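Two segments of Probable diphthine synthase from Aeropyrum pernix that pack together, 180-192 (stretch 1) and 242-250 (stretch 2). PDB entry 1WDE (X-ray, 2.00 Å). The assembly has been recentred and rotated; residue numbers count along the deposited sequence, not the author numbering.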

# COMPACT_ATOMS: atom_id res chain seq x y z
N VAL A 180 -10.90 -2.22 9.29
CA VAL A 180 -11.76 -2.32 8.13
C VAL A 180 -11.25 -1.38 7.04
O VAL A 180 -11.07 -0.18 7.27
CB VAL A 180 -13.21 -1.97 8.51
CG1 VAL A 180 -14.07 -1.85 7.25
CG2 VAL A 180 -13.75 -3.03 9.45
N GLN A 181 -11.01 -1.90 5.84
CA GLN A 181 -10.51 -1.04 4.78
C GLN A 181 -11.56 -0.13 4.19
O GLN A 181 -12.73 -0.49 4.04
CB GLN A 181 -9.88 -1.86 3.66
CG GLN A 181 -9.15 -0.99 2.61
CD GLN A 181 -8.46 -1.82 1.56
OE1 GLN A 181 -7.23 -1.77 1.41
NE2 GLN A 181 -9.24 -2.59 0.81
N LEU A 182 -11.13 1.09 3.89
CA LEU A 182 -11.98 2.09 3.27
C LEU A 182 -12.41 1.47 1.93
O LEU A 182 -11.61 0.79 1.29
CB LEU A 182 -11.14 3.34 2.99
CG LEU A 182 -11.72 4.75 3.00
CD1 LEU A 182 -10.99 5.51 1.92
CD2 LEU A 182 -13.22 4.78 2.75
N SER A 183 -13.66 1.68 1.52
CA SER A 183 -14.11 1.10 0.26
C SER A 183 -13.55 1.90 -0.90
O SER A 183 -13.29 3.10 -0.76
CB SER A 183 -15.65 1.12 0.16
OG SER A 183 -16.12 2.46 0.09
N PRO A 184 -13.35 1.26 -2.06
CA PRO A 184 -12.82 1.94 -3.25
C PRO A 184 -13.67 3.15 -3.60
O PRO A 184 -13.15 4.24 -3.85
CB PRO A 184 -12.87 0.85 -4.33
CG PRO A 184 -12.58 -0.40 -3.53
CD PRO A 184 -13.46 -0.20 -2.30
N GLY A 185 -14.99 2.96 -3.57
CA GLY A 185 -15.89 4.04 -3.90
C GLY A 185 -15.75 5.23 -2.97
O GLY A 185 -15.74 6.37 -3.43
N GLN A 186 -15.65 4.99 -1.67
CA GLN A 186 -15.49 6.11 -0.77
C GLN A 186 -14.09 6.70 -0.90
O GLN A 186 -13.92 7.93 -0.92
CB GLN A 186 -15.76 5.68 0.68
CG GLN A 186 -15.54 6.80 1.68
CD GLN A 186 -16.28 6.60 2.99
OE1 GLN A 186 -16.47 5.47 3.44
NE2 GLN A 186 -16.69 7.69 3.61
N GLY A 187 -13.07 5.85 -1.01
CA GLY A 187 -11.71 6.37 -1.14
C GLY A 187 -11.55 7.28 -2.35
O GLY A 187 -10.97 8.36 -2.27
N VAL A 188 -12.07 6.81 -3.49
CA VAL A 188 -11.99 7.56 -4.74
C VAL A 188 -12.87 8.80 -4.72
O VAL A 188 -12.48 9.83 -5.24
CB VAL A 188 -12.39 6.65 -5.94
CG1 VAL A 188 -12.35 7.42 -7.23
CG2 VAL A 188 -11.45 5.46 -6.02
N SER A 189 -14.05 8.71 -4.11
CA SER A 189 -14.93 9.89 -4.04
C SER A 189 -14.28 11.10 -3.39
O SER A 189 -14.37 12.21 -3.92
CB SER A 189 -16.23 9.57 -3.29
OG SER A 189 -17.11 8.86 -4.14
N LEU A 190 -13.65 10.88 -2.25
CA LEU A 190 -13.00 11.98 -1.55
C LEU A 190 -11.76 12.42 -2.33
O LEU A 190 -11.36 13.57 -2.26
CB LEU A 190 -12.62 11.55 -0.13
CG LEU A 190 -11.77 12.56 0.67
CD1 LEU A 190 -12.49 13.92 0.76
CD2 LEU A 190 -11.50 11.99 2.06
N LEU A 191 -11.15 11.49 -3.07
CA LEU A 191 -9.98 11.83 -3.89
C LEU A 191 -10.46 12.81 -4.97
O LEU A 191 -9.83 13.84 -5.22
CB LEU A 191 -9.42 10.58 -4.57
CG LEU A 191 -7.96 10.48 -5.08
CD1 LEU A 191 -7.93 9.66 -6.37
CD2 LEU A 191 -7.37 11.84 -5.31
N LEU A 192 -11.58 12.49 -5.61
CA LEU A 192 -12.11 13.35 -6.66
C LEU A 192 -12.55 14.70 -6.10
O LEU A 192 -12.41 15.73 -6.76
CB LEU A 192 -13.25 12.65 -7.41
CG LEU A 192 -12.80 11.35 -8.11
CD1 LEU A 192 -13.96 10.70 -8.84
CD2 LEU A 192 -11.67 11.69 -9.11
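Stretch 2, residues 242-250: GGVYSIVIP

The packing of 242-250 against 180-192 is a small, mostly apolar contact between an extended segment and the first turns of a helix, with a polar cluster at one end, and it illustrates how a strand and a helix can match their repeats. In stretch 1 a loop leads to Ser183, whose OG accepts a capping bond from Gln186 N at 3.1 Å, and the helix begins at Pro184 and runs on past Leu192. Stretch 2 opens with Gly242 and Gly243, remains extended, and includes a β-strand at 246-249.

The two chains advance in the same sense: contacts step from Gln181 with Val244, whose CA atoms lie 6.7 Å apart, through Pro184 with Tyr245, CA to CA 7.6 Å, and on to Leu191 with Ile249. Alternation in the extended chain sets the pattern. Tyr245, Ile247 and Ile249 direct their CA-to-CB bonds toward stretch 1, while that of Ser246 points away. The helix answers at intervals of three or four residues, close to one turn, so that successive turns meet alternate residues of the extended chain. Pro184 CG lies 3.7 Å from Tyr245 CD1, approaching the ring obliquely; one turn later Val188 CG2 comes within 3.8 Å of Ile247 CD1; and Leu191 CD1 reaches Ile249 CD1 at a looser 4.4 Å.

Before the helix, Gln181 extends its side chain, with chi1 and chi2 both t, over the backbone of 243-245, and it has the largest covered area in the contact. Its amide end lies among backbone polar atoms, but the orientation of that group is uncertain. Nearby, a water donates to Leu182 O, with its oxygen 2.7 Å from that atom, and makes a weak bond to Gly243 O at 3.3 Å, linking the two backbones. Altogether 322 Å² is buried, counting both sides.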

# COMPACT_ATOMS: atom_id res chain seq x y z
N GLY A 242 -16.62 -6.65 -1.30
CA GLY A 242 -15.68 -6.32 -0.24
C GLY A 242 -14.35 -6.99 -0.57
O GLY A 242 -14.32 -8.01 -1.26
N GLY A 243 -13.26 -6.41 -0.11
CA GLY A 243 -11.96 -7.00 -0.37
C GLY A 243 -10.87 -6.08 0.12
O GLY A 243 -11.15 -4.96 0.52
N VAL A 244 -9.63 -6.56 0.11
CA VAL A 244 -8.49 -5.74 0.53
C VAL A 244 -7.86 -5.35 -0.80
O VAL A 244 -7.17 -6.13 -1.44
CB VAL A 244 -7.50 -6.57 1.36
CG1 VAL A 244 -6.43 -5.67 1.96
CG2 VAL A 244 -8.26 -7.32 2.45
N TYR A 245 -8.15 -4.13 -1.23
CA TYR A 245 -7.68 -3.65 -2.52
C TYR A 245 -6.63 -2.56 -2.47
O TYR A 245 -6.42 -1.91 -1.44
CB TYR A 245 -8.83 -3.02 -3.34
CG TYR A 245 -10.03 -3.88 -3.59
CD1 TYR A 245 -11.18 -3.77 -2.79
CD2 TYR A 245 -10.05 -4.78 -4.64
CE1 TYR A 245 -12.32 -4.53 -3.06
CE2 TYR A 245 -11.17 -5.55 -4.92
CZ TYR A 245 -12.31 -5.42 -4.14
OH TYR A 245 -13.42 -6.14 -4.49
N SER A 246 -6.01 -2.36 -3.62
CA SER A 246 -5.09 -1.26 -3.85
C SER A 246 -5.58 -0.83 -5.23
O SER A 246 -6.21 -1.62 -5.97
CB SER A 246 -3.61 -1.70 -3.84
OG SER A 246 -3.37 -2.71 -4.81
N ILE A 247 -5.34 0.43 -5.57
CA ILE A 247 -5.77 0.95 -6.85
C ILE A 247 -4.56 1.41 -7.67
O ILE A 247 -3.64 2.00 -7.14
CB ILE A 247 -6.74 2.14 -6.63
CG1 ILE A 247 -8.05 1.63 -6.00
CG2 ILE A 247 -7.04 2.83 -7.94
CD1 ILE A 247 -8.93 2.73 -5.49
N VAL A 248 -4.53 1.06 -8.95
CA VAL A 248 -3.45 1.55 -9.77
C VAL A 248 -4.09 2.54 -10.76
O VAL A 248 -5.08 2.21 -11.43
CB VAL A 248 -2.72 0.40 -10.51
CG1 VAL A 248 -1.77 0.98 -11.57
CG2 VAL A 248 -1.93 -0.42 -9.49
N ILE A 249 -3.56 3.76 -10.77
CA ILE A 249 -4.01 4.83 -11.69
C ILE A 249 -2.81 4.97 -12.65
O ILE A 249 -1.83 5.67 -12.37
CB ILE A 249 -4.25 6.16 -10.93
CG1 ILE A 249 -5.33 5.96 -9.86
CG2 ILE A 249 -4.70 7.27 -11.93
CD1 ILE A 249 -5.39 7.10 -8.82
N PRO A 250 -2.90 4.34 -13.82
CA PRO A 250 -1.80 4.38 -14.77
C PRO A 250 -1.53 5.67 -15.51
O PRO A 250 -2.41 6.55 -15.60
CB PRO A 250 -2.15 3.25 -15.72
CG PRO A 250 -3.61 3.41 -15.87
CD PRO A 250 -4.12 3.83 -14.47
O HOH W 1 -11.88 -1.73 0.32